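Local coordinates for LytB (Plasmodium falciparum, PDB 4N7B), which catalyses the last step of the DOXP/MEP isoprenoid pathway, reducing HMBPP to isopentenyl and dimethylallyl diphosphate with an iron-sulfur cluster fed by ferredoxin, at residues S441-K446 with A483-E488; I434-S439 with I478-A483; L385-C390 with R419-N424; F230-S235 with E515-W520. All coordinates share one frame; numbering follows the deposited sequence.

Contact 1: residues S441-K446 with A483-E488; sequences SSNAKK and AASTPE. With SO4 (sulfate ion), chain C.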
# COMPACT_ATOMS: atom_id res chain seq x y z
N SER A 441 3.93 -7.05 1.06
CA SER A 441 3.15 -5.97 0.45
C SER A 441 1.97 -6.44 -0.40
O SER A 441 2.16 -7.12 -1.43
CB SER A 441 4.03 -5.08 -0.42
OG SER A 441 3.20 -4.32 -1.29
N SER A 442 0.77 -6.04 -0.03
CA SER A 442 -0.42 -6.48 -0.75
C SER A 442 -0.43 -5.95 -2.18
O SER A 442 -0.70 -6.71 -3.12
CB SER A 442 -1.69 -6.08 0.02
OG SER A 442 -2.84 -6.15 -0.81
N ASN A 443 -0.13 -4.67 -2.39
CA ASN A 443 -0.22 -4.13 -3.75
C ASN A 443 0.81 -4.78 -4.68
O ASN A 443 0.56 -4.91 -5.88
CB ASN A 443 -0.12 -2.59 -3.77
CG ASN A 443 1.31 -2.09 -3.66
OD1 ASN A 443 2.02 -1.97 -4.65
ND2 ASN A 443 1.73 -1.80 -2.44
N ALA A 444 1.97 -5.15 -4.14
CA ALA A 444 2.95 -5.91 -4.92
C ALA A 444 2.32 -7.22 -5.37
O ALA A 444 2.33 -7.58 -6.55
CB ALA A 444 4.21 -6.19 -4.10
N LYS A 445 1.74 -7.94 -4.41
CA LYS A 445 1.14 -9.23 -4.74
C LYS A 445 0.02 -9.07 -5.75
O LYS A 445 -0.17 -9.93 -6.61
CB LYS A 445 0.64 -9.92 -3.47
CG LYS A 445 1.79 -10.53 -2.67
CD LYS A 445 1.31 -11.25 -1.42
CE LYS A 445 0.84 -10.28 -0.37
NZ LYS A 445 0.61 -10.99 0.93
N LYS A 446 -0.69 -7.94 -5.69
CA LYS A 446 -1.80 -7.72 -6.62
C LYS A 446 -1.29 -7.38 -8.02
O LYS A 446 -2.00 -7.58 -9.01
CB LYS A 446 -2.79 -6.67 -6.09
CG LYS A 446 -3.39 -7.03 -4.74
CD LYS A 446 -4.10 -8.37 -4.79
CE LYS A 446 -4.24 -9.00 -3.40
NZ LYS A 446 -4.64 -10.46 -3.49
N ALA A 483 6.43 -2.46 -6.90
CA ALA A 483 5.35 -2.08 -6.01
C ALA A 483 5.54 -0.68 -5.44
O ALA A 483 6.61 -0.09 -5.57
CB ALA A 483 5.24 -3.07 -4.89
N ALA A 484 4.50 -0.18 -4.80
CA ALA A 484 4.48 1.18 -4.30
C ALA A 484 5.42 1.40 -3.12
O ALA A 484 5.64 2.54 -2.71
CB ALA A 484 3.05 1.58 -3.91
N SER A 485 5.98 0.32 -2.58
CA SER A 485 6.84 0.39 -1.40
C SER A 485 8.27 0.04 -1.78
O SER A 485 9.15 -0.01 -0.92
CB SER A 485 6.36 -0.61 -0.33
OG SER A 485 5.92 -1.83 -0.95
N THR A 486 8.52 -0.21 -3.06
CA THR A 486 9.83 -0.71 -3.53
C THR A 486 10.84 0.40 -3.95
O THR A 486 10.57 1.18 -4.87
CB THR A 486 9.65 -1.67 -4.71
OG1 THR A 486 8.76 -2.72 -4.33
CG2 THR A 486 10.97 -2.27 -5.12
N PRO A 487 12.02 0.44 -3.31
CA PRO A 487 13.06 1.42 -3.66
C PRO A 487 13.54 1.25 -5.09
O PRO A 487 13.73 0.12 -5.55
CB PRO A 487 14.19 1.12 -2.68
CG PRO A 487 13.56 0.34 -1.57
CD PRO A 487 12.44 -0.43 -2.19
N GLU A 488 13.75 2.37 -5.78
CA GLU A 488 14.08 2.38 -7.21
C GLU A 488 15.39 1.64 -7.45
O GLU A 488 15.52 0.92 -8.45
CB GLU A 488 14.13 3.81 -7.76
CG GLU A 488 14.51 3.92 -9.25
CD GLU A 488 13.59 3.09 -10.18
OE1 GLU A 488 14.00 2.81 -11.33
OE2 GLU A 488 12.47 2.73 -9.78
S SO4 C . 0.54 -2.72 1.28
O1 SO4 C . -0.34 -1.84 2.04
O2 SO4 C . 1.92 -2.22 1.35
O3 SO4 C . 0.45 -4.04 1.89
O4 SO4 C . 0.16 -2.83 -0.14
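The carboxamide of Asn443 stands between the two segments and uses its ends in different directions. Chi1 of 79° places CG in the crowded position between backbone N and carbonyl carbon, and chi2 then turns OD1 to the 483-488 loop and ND2 to the sulfate. Asn443 OD1 accepts from Ala484 N at 3.1 Å, an almost straight bond (172°) received in the carbonyl plane on a lone pair. Asn443 ND2 donates to sulfate O4 over 3.0 Å, and Asn443 N grips the same oxygen, while Ser442 N reaches sulfate O3 at 2.8 Å. The anion, probably from the crystallisation liquor, thus lies at the N-terminus of helix 442-452, where the helix dipole would favour negative charge; as in related enzymes, Ser441, Ser442, Asn443 and Ser485 probably bind HMBPP and its products here, presumably by the diphosphate. His260 ND1 and His343 NE2 are also hydrogen-bonded to the sulfate. Ser441 is the N-cap: its OG, anti to the backbone N (chi1 162°), accepts from Ala444 N at 3.2 Å. Ser485 OG comes to 3.7 Å from Ser441 OG, too long for a bond. Two methyls pack obliquely, Ala444 CB 3.4 Å from Ala483 CB, closer than usual.

Contact 2: residues I434-S439 with I478-A483; sequences IVVGSS and IALTSA
Leu480 leaves the sheet on the same face as Ile434 and Val436, and its path shows how the two strands pack. From CB, CG runs anti to the backbone N (chi1 173°), and chi2 of 67° then swings CD1 back over the neighbouring strand. Leu480 CD1 lies 3.5 Å from Ile434 O, and it touches two side chains obliquely: Ile434 CG2 and Val436 CG2, each 3.8 Å from Leu480 CD1. Helix 488-499 packs on this face through Phe494 and Val495. On the reverse face Val435 and Thr481 lie side by side, pointing the same way, with their CG2 methyls in contact; helix 442-452 adds Leu447 and Val448 against Val435. In the backbone ladder Ile434 N donates to Ala479 O at 2.9 Å and Ile434 O accepts from Thr481 N. Val436 N meets Thr481 O on a lone pair at 3.0 Å, whereas the other three bonds run nearly along the C=O axis, among them Ala483 N to Val436 O. In Gly437 a side chain would press on the preceding carbonyl oxygen. The strand directions differ by 19°, parallel pairing within one of three parallel sheets, five-stranded with helices on both faces: a three-layer alpha/beta/alpha fold.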
# COMPACT_ATOMS: atom_id res chain seq x y z
N ILE A 434 8.01 -9.49 -14.14
CA ILE A 434 8.75 -9.44 -12.89
C ILE A 434 8.32 -8.23 -12.10
O ILE A 434 8.40 -7.09 -12.58
CB ILE A 434 10.26 -9.34 -13.09
CG1 ILE A 434 10.80 -10.62 -13.71
CG2 ILE A 434 10.95 -9.11 -11.75
CD1 ILE A 434 12.24 -10.53 -14.10
N VAL A 435 7.80 -8.48 -10.90
CA VAL A 435 7.42 -7.41 -10.02
C VAL A 435 8.43 -7.37 -8.91
O VAL A 435 8.64 -8.37 -8.22
CB VAL A 435 6.05 -7.63 -9.40
CG1 VAL A 435 5.73 -6.48 -8.45
CG2 VAL A 435 5.00 -7.75 -10.49
N VAL A 436 9.06 -6.21 -8.73
CA VAL A 436 10.05 -6.07 -7.66
C VAL A 436 9.37 -5.56 -6.42
O VAL A 436 8.69 -4.54 -6.44
CB VAL A 436 11.20 -5.16 -8.08
CG1 VAL A 436 12.27 -5.13 -7.01
CG2 VAL A 436 11.76 -5.65 -9.41
N GLY A 437 9.49 -6.31 -5.34
CA GLY A 437 8.88 -5.89 -4.11
C GLY A 437 8.83 -6.98 -3.08
O GLY A 437 9.30 -8.11 -3.33
N SER A 438 8.30 -6.64 -1.92
CA SER A 438 8.25 -7.55 -0.78
C SER A 438 6.97 -8.38 -0.73
O SER A 438 5.89 -7.91 -1.10
CB SER A 438 8.36 -6.76 0.52
OG SER A 438 7.88 -7.54 1.59
N SER A 439 7.07 -9.61 -0.23
CA SER A 439 5.90 -10.49 -0.14
C SER A 439 4.96 -10.01 0.95
O SER A 439 3.80 -10.42 0.99
CB SER A 439 6.32 -11.94 0.13
OG SER A 439 7.07 -12.02 1.31
N ILE A 478 10.10 -9.34 -21.37
CA ILE A 478 9.82 -9.18 -19.96
C ILE A 478 9.18 -7.82 -19.65
O ILE A 478 9.65 -6.76 -20.09
CB ILE A 478 11.11 -9.29 -19.17
CG1 ILE A 478 11.69 -10.68 -19.36
CG2 ILE A 478 10.89 -8.96 -17.70
CD1 ILE A 478 13.11 -10.80 -18.85
N ALA A 479 8.11 -7.87 -18.88
CA ALA A 479 7.47 -6.69 -18.35
C ALA A 479 8.06 -6.48 -16.95
O ALA A 479 7.96 -7.38 -16.10
CB ALA A 479 5.97 -6.94 -18.26
N LEU A 480 8.71 -5.34 -16.70
CA LEU A 480 9.32 -5.13 -15.39
C LEU A 480 8.69 -3.95 -14.67
O LEU A 480 8.68 -2.84 -15.21
CB LEU A 480 10.82 -4.93 -15.51
CG LEU A 480 11.58 -4.53 -14.24
CD1 LEU A 480 11.58 -5.65 -13.20
CD2 LEU A 480 13.01 -4.12 -14.59
N THR A 481 8.12 -4.19 -13.49
CA THR A 481 7.57 -3.10 -12.69
C THR A 481 7.91 -3.29 -11.21
O THR A 481 8.66 -4.19 -10.85
CB THR A 481 6.07 -2.96 -12.88
OG1 THR A 481 5.64 -1.77 -12.20
CG2 THR A 481 5.34 -4.12 -12.30
N SER A 482 7.36 -2.45 -10.35
CA SER A 482 7.68 -2.54 -8.94
C SER A 482 6.56 -1.96 -8.12
O SER A 482 5.81 -1.10 -8.59
CB SER A 482 8.99 -1.80 -8.64
OG SER A 482 8.87 -0.43 -9.00
N ALA A 483 6.43 -2.46 -6.90
CA ALA A 483 5.35 -2.08 -6.01
C ALA A 483 5.54 -0.68 -5.44
O ALA A 483 6.61 -0.09 -5.57
CB ALA A 483 5.24 -3.07 -4.89

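Contact 3: residues L385-C390 with R419-N424; sequences LSMDDC and RQTALN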
# COMPACT_ATOMS: atom_id res chain seq x y z
N LEU A 385 -6.30 -3.07 -3.24
CA LEU A 385 -6.87 -4.28 -3.83
C LEU A 385 -6.53 -4.42 -5.32
O LEU A 385 -6.11 -3.47 -5.99
CB LEU A 385 -8.39 -4.26 -3.66
CG LEU A 385 -8.87 -4.30 -2.21
CD1 LEU A 385 -10.38 -4.38 -2.18
CD2 LEU A 385 -8.25 -5.49 -1.47
N SER A 386 -6.68 -5.64 -5.83
CA SER A 386 -6.79 -5.88 -7.25
C SER A 386 -8.05 -5.19 -7.73
O SER A 386 -9.12 -5.38 -7.15
CB SER A 386 -6.96 -7.37 -7.50
OG SER A 386 -7.52 -7.59 -8.78
N MET A 387 -7.95 -4.39 -8.79
CA MET A 387 -9.13 -3.74 -9.34
C MET A 387 -10.09 -4.77 -9.89
O MET A 387 -11.29 -4.56 -9.88
CB MET A 387 -8.73 -2.76 -10.44
CG MET A 387 -7.91 -1.59 -9.94
SD MET A 387 -7.78 -0.29 -11.19
CE MET A 387 -6.64 -1.00 -12.30
N ASP A 388 -9.55 -5.89 -10.37
CA ASP A 388 -10.38 -6.94 -10.95
C ASP A 388 -11.21 -7.66 -9.89
O ASP A 388 -12.41 -7.79 -10.05
CB ASP A 388 -9.52 -7.94 -11.69
CG ASP A 388 -8.67 -7.29 -12.76
OD1 ASP A 388 -9.24 -6.84 -13.78
OD2 ASP A 388 -7.43 -7.20 -12.56
N ASP A 389 -10.55 -8.10 -8.82
CA ASP A 389 -11.22 -8.73 -7.70
C ASP A 389 -12.21 -7.77 -7.08
O ASP A 389 -13.35 -8.15 -6.79
CB ASP A 389 -10.22 -9.12 -6.62
CG ASP A 389 -9.46 -10.41 -6.93
OD1 ASP A 389 -9.79 -11.11 -7.93
OD2 ASP A 389 -8.53 -10.73 -6.13
N CYS A 390 -11.79 -6.53 -6.87
CA CYS A 390 -12.64 -5.56 -6.21
C CYS A 390 -13.93 -5.38 -6.99
O CYS A 390 -15.02 -5.42 -6.42
CB CYS A 390 -11.96 -4.19 -6.04
SG CYS A 390 -12.87 -3.10 -4.96
N ARG A 419 -0.46 1.73 -11.18
CA ARG A 419 0.53 0.69 -11.40
C ARG A 419 -0.08 -0.56 -12.05
O ARG A 419 0.53 -1.12 -12.96
CB ARG A 419 1.25 0.34 -10.09
CG ARG A 419 2.39 1.30 -9.81
CD ARG A 419 2.48 1.65 -8.35
NE ARG A 419 3.39 2.77 -8.15
CZ ARG A 419 3.06 4.05 -8.35
NH1 ARG A 419 1.84 4.38 -8.75
NH2 ARG A 419 3.97 4.99 -8.16
N GLN A 420 -1.27 -0.99 -11.62
CA GLN A 420 -1.95 -2.13 -12.25
C GLN A 420 -2.34 -1.80 -13.68
O GLN A 420 -2.17 -2.61 -14.59
CB GLN A 420 -3.21 -2.53 -11.47
CG GLN A 420 -2.91 -3.25 -10.16
CD GLN A 420 -4.16 -3.50 -9.32
OE1 GLN A 420 -5.26 -3.66 -9.85
NE2 GLN A 420 -3.99 -3.50 -8.00
N THR A 421 -2.86 -0.60 -13.89
CA THR A 421 -3.32 -0.22 -15.23
C THR A 421 -2.16 -0.26 -16.25
O THR A 421 -2.32 -0.79 -17.36
CB THR A 421 -3.97 1.18 -15.22
OG1 THR A 421 -5.14 1.14 -14.39
CG2 THR A 421 -4.38 1.59 -16.65
N ALA A 422 -1.00 0.25 -15.86
CA ALA A 422 0.12 0.31 -16.79
C ALA A 422 0.62 -1.11 -17.09
O ALA A 422 0.85 -1.47 -18.24
CB ALA A 422 1.21 1.16 -16.22
N LEU A 423 0.78 -1.91 -16.05
CA LEU A 423 1.23 -3.29 -16.21
C LEU A 423 0.24 -4.09 -17.07
O LEU A 423 0.64 -4.85 -17.97
CB LEU A 423 1.37 -3.94 -14.83
CG LEU A 423 1.63 -5.45 -14.84
CD1 LEU A 423 2.94 -5.75 -15.57
CD2 LEU A 423 1.63 -6.02 -13.41
N ASN A 424 -1.05 -3.91 -16.80
CA ASN A 424 -2.09 -4.63 -17.55
C ASN A 424 -2.01 -4.36 -19.05
O ASN A 424 -2.29 -5.25 -19.85
CB ASN A 424 -3.48 -4.25 -17.05
CG ASN A 424 -3.77 -4.83 -15.69
OD1 ASN A 424 -3.10 -5.75 -15.25
ND2 ASN A 424 -4.78 -4.30 -15.01
O HOH W 1 -6.20 -4.61 -12.34
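Two direct hydrogen bonds join the segments, and both belong to the carboxamide of Gln420. The chain is extended beyond CG (chi2 173°), so the amide lies against the backbone that leads into helix 387-400. Gln420 NE2 donates to Leu385 O at 2.9 Å, approaching from above that carbonyl's plane although the acceptor lies within the amide's own. Gln420 OE1 receives Met387 N at 3.0 Å and 170°, in plane on a lone pair. One water extends the polar network: it donates to Gln420 OE1 and to Asp388 OD2 and accepts from Asn424 ND2, 3.0 Å from the water oxygen. Asp388 OD2 has a second partner in a salt bridge with Arg454. Capping is the next kind of interaction. Ser386, the N-cap, accepts a straight bond at its OG from Asp389 N, 3.1 Å away, and a weak one from Asp388 N. In van der Waals contact, Met387 runs past Gln420 in the opposite direction, bends at chi3 (-74°), and sets CE 3.3 Å from Thr421 OG1, a hydroxyl bonded to Thr417 O. The glutamine amide, fixed in rotation, thus satisfies the carbonyl of Leu385 just before the N-cap and the N-H of Met387 just after it.

Contact 4: residues F230-S235 with E515-W520; sequences FCKGVS and ENVPKW. With F3S (Fe3-s4 cluster), chain B.
The Trp520 indole has Pro518 CB on one face, 3.2 Å above the plane and offset toward the rim, so the ring folds back over its own segment. At its edge lie Gly233, whose N is 3.5 Å from Trp520 CZ3, and S3 of the [3Fe-4S] cluster, the form to which the native [4Fe-4S] cluster degrades in oxygen; Cys315, Pro316 and Leu317 also touch the indole. The Phe230 ring carries Val234 CG1 on one face. Lys232 lies between the segments with its aliphatic chain: CG stands anti to the backbone N (chi1 -170°), and a bend at chi2 (61°) sends the chain along the 517-520 backbone. Lys232 CG comes obliquely to 3.5 Å from Trp520 CE3, and the two side chains slide past each other in opposite directions. Farther out, Lys232 CE is 3.4 Å from Pro518 O. Cys231 SG, at the N-cap of helix 232-247, binds cluster FE1 at 2.3 Å and accepts from Val234 N; that N-H would probably stabilise the thiolate. Gly233 lets the cluster come close, since a CB there would clash with S1. This cysteine at a helix start belongs to the cluster site of the IspH family, which Cys315 and Cys413 complete.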
# COMPACT_ATOMS: atom_id res chain seq x y z
N PHE A 230 7.88 3.83 -5.64
CA PHE A 230 7.37 4.65 -4.54
C PHE A 230 6.14 5.48 -4.93
O PHE A 230 6.14 6.19 -5.94
CB PHE A 230 8.46 5.60 -4.01
CG PHE A 230 9.41 4.98 -3.02
CD1 PHE A 230 9.41 3.62 -2.77
CD2 PHE A 230 10.32 5.77 -2.32
CE1 PHE A 230 10.29 3.06 -1.86
CE2 PHE A 230 11.20 5.22 -1.41
CZ PHE A 230 11.18 3.87 -1.18
N CYS A 231 5.10 5.39 -4.11
CA CYS A 231 3.98 6.32 -4.20
C CYS A 231 4.31 7.46 -3.24
O CYS A 231 5.32 7.43 -2.52
CB CYS A 231 2.69 5.61 -3.77
SG CYS A 231 2.78 5.09 -2.04
N LYS A 232 3.44 8.46 -3.20
CA LYS A 232 3.66 9.59 -2.32
C LYS A 232 3.42 9.25 -0.84
O LYS A 232 4.05 9.82 0.04
CB LYS A 232 2.78 10.75 -2.75
CG LYS A 232 3.09 12.08 -2.04
CD LYS A 232 4.51 12.55 -2.30
CE LYS A 232 4.76 13.93 -1.68
NZ LYS A 232 6.18 14.36 -1.88
N GLY A 233 2.50 8.32 -0.56
CA GLY A 233 2.24 7.97 0.83
C GLY A 233 3.48 7.34 1.44
O GLY A 233 3.85 7.58 2.60
N VAL A 234 4.15 6.53 0.63
CA VAL A 234 5.35 5.85 1.08
C VAL A 234 6.49 6.83 1.24
O VAL A 234 7.17 6.82 2.27
CB VAL A 234 5.72 4.69 0.12
CG1 VAL A 234 7.19 4.30 0.24
CG2 VAL A 234 4.82 3.47 0.40
N SER A 235 6.72 7.71 0.26
CA SER A 235 7.86 8.63 0.38
C SER A 235 7.63 9.57 1.57
O SER A 235 8.54 9.83 2.34
CB SER A 235 8.11 9.42 -0.91
OG SER A 235 6.95 10.12 -1.31
N GLU A 515 1.35 9.81 -14.22
CA GLU A 515 0.86 9.85 -12.86
C GLU A 515 1.09 11.24 -12.29
O GLU A 515 2.20 11.77 -12.36
CB GLU A 515 1.62 8.82 -12.02
CG GLU A 515 1.46 8.95 -10.54
CD GLU A 515 1.91 7.68 -9.83
OE1 GLU A 515 3.06 7.60 -9.31
OE2 GLU A 515 1.10 6.73 -9.83
N ASN A 516 0.05 11.82 -11.72
CA ASN A 516 0.21 13.04 -10.96
C ASN A 516 0.54 12.77 -9.51
O ASN A 516 -0.28 12.26 -8.74
CB ASN A 516 -1.04 13.91 -11.07
CG ASN A 516 -1.18 14.51 -12.46
OD1 ASN A 516 -0.36 15.34 -12.88
ND2 ASN A 516 -2.20 14.09 -13.18
N VAL A 517 1.77 13.11 -9.13
CA VAL A 517 2.24 12.90 -7.78
C VAL A 517 1.66 13.99 -6.88
O VAL A 517 1.91 15.17 -7.09
CB VAL A 517 3.78 12.90 -7.73
CG1 VAL A 517 4.26 12.64 -6.32
CG2 VAL A 517 4.32 11.87 -8.69
N PRO A 518 0.85 13.59 -5.89
CA PRO A 518 0.28 14.53 -4.93
C PRO A 518 1.37 15.35 -4.24
O PRO A 518 2.49 14.86 -4.05
CB PRO A 518 -0.41 13.63 -3.91
CG PRO A 518 -0.69 12.37 -4.65
CD PRO A 518 0.43 12.21 -5.62
N LYS A 519 1.02 16.57 -3.87
CA LYS A 519 1.95 17.47 -3.22
C LYS A 519 1.72 17.47 -1.72
O LYS A 519 1.68 18.50 -1.07
CB LYS A 519 1.79 18.86 -3.82
CG LYS A 519 2.55 18.98 -5.11
CD LYS A 519 1.83 19.83 -6.14
CE LYS A 519 2.64 19.92 -7.43
NZ LYS A 519 4.06 20.29 -7.17
N TRP A 520 1.59 16.28 -1.14
CA TRP A 520 1.42 16.21 0.29
C TRP A 520 2.68 16.69 1.02
O TRP A 520 3.80 16.42 0.59
CB TRP A 520 1.10 14.78 0.70
CG TRP A 520 -0.12 14.23 -0.02
CD1 TRP A 520 -1.16 14.93 -0.55
CD2 TRP A 520 -0.40 12.85 -0.29
NE1 TRP A 520 -2.08 14.08 -1.12
CE2 TRP A 520 -1.63 12.79 -0.97
CE3 TRP A 520 0.28 11.66 -0.01
CZ2 TRP A 520 -2.19 11.60 -1.38
CZ3 TRP A 520 -0.29 10.46 -0.42
CH2 TRP A 520 -1.52 10.44 -1.09
FE1 F3S B . 0.65 4.57 -1.33
FE3 F3S B . -1.26 5.80 0.13
FE4 F3S B . -1.87 4.23 -1.97
S1 F3S B . 0.47 4.65 0.86
S2 F3S B . -0.27 2.69 -2.09
S3 F3S B . -0.78 6.15 -1.98
S4 F3S B . -2.96 4.38 -0.06

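Contacts 1, 2 and 3 are buried, whereas contact 4 lies at the surface beside the cluster. Contacts 1 and 2 share Ala483 and the strand-helix unit running from strand 432-436 into helix 442-452: the sheet pairing of contact 2 ends where the polar anion site of contact 1 begins, and Thr486 OG1 of contact 1 probably bonds to Val436 O of contact 2. Contact 3 is also polar, but its glutamine serves a helix start instead of an anion; it meets contact 4 through the salt bridge of Arg419 with Glu515. Contact 4 relies on van der Waals packing and a metal bond, and Ala484 O probably joins contact 1 to it through Cys231 N.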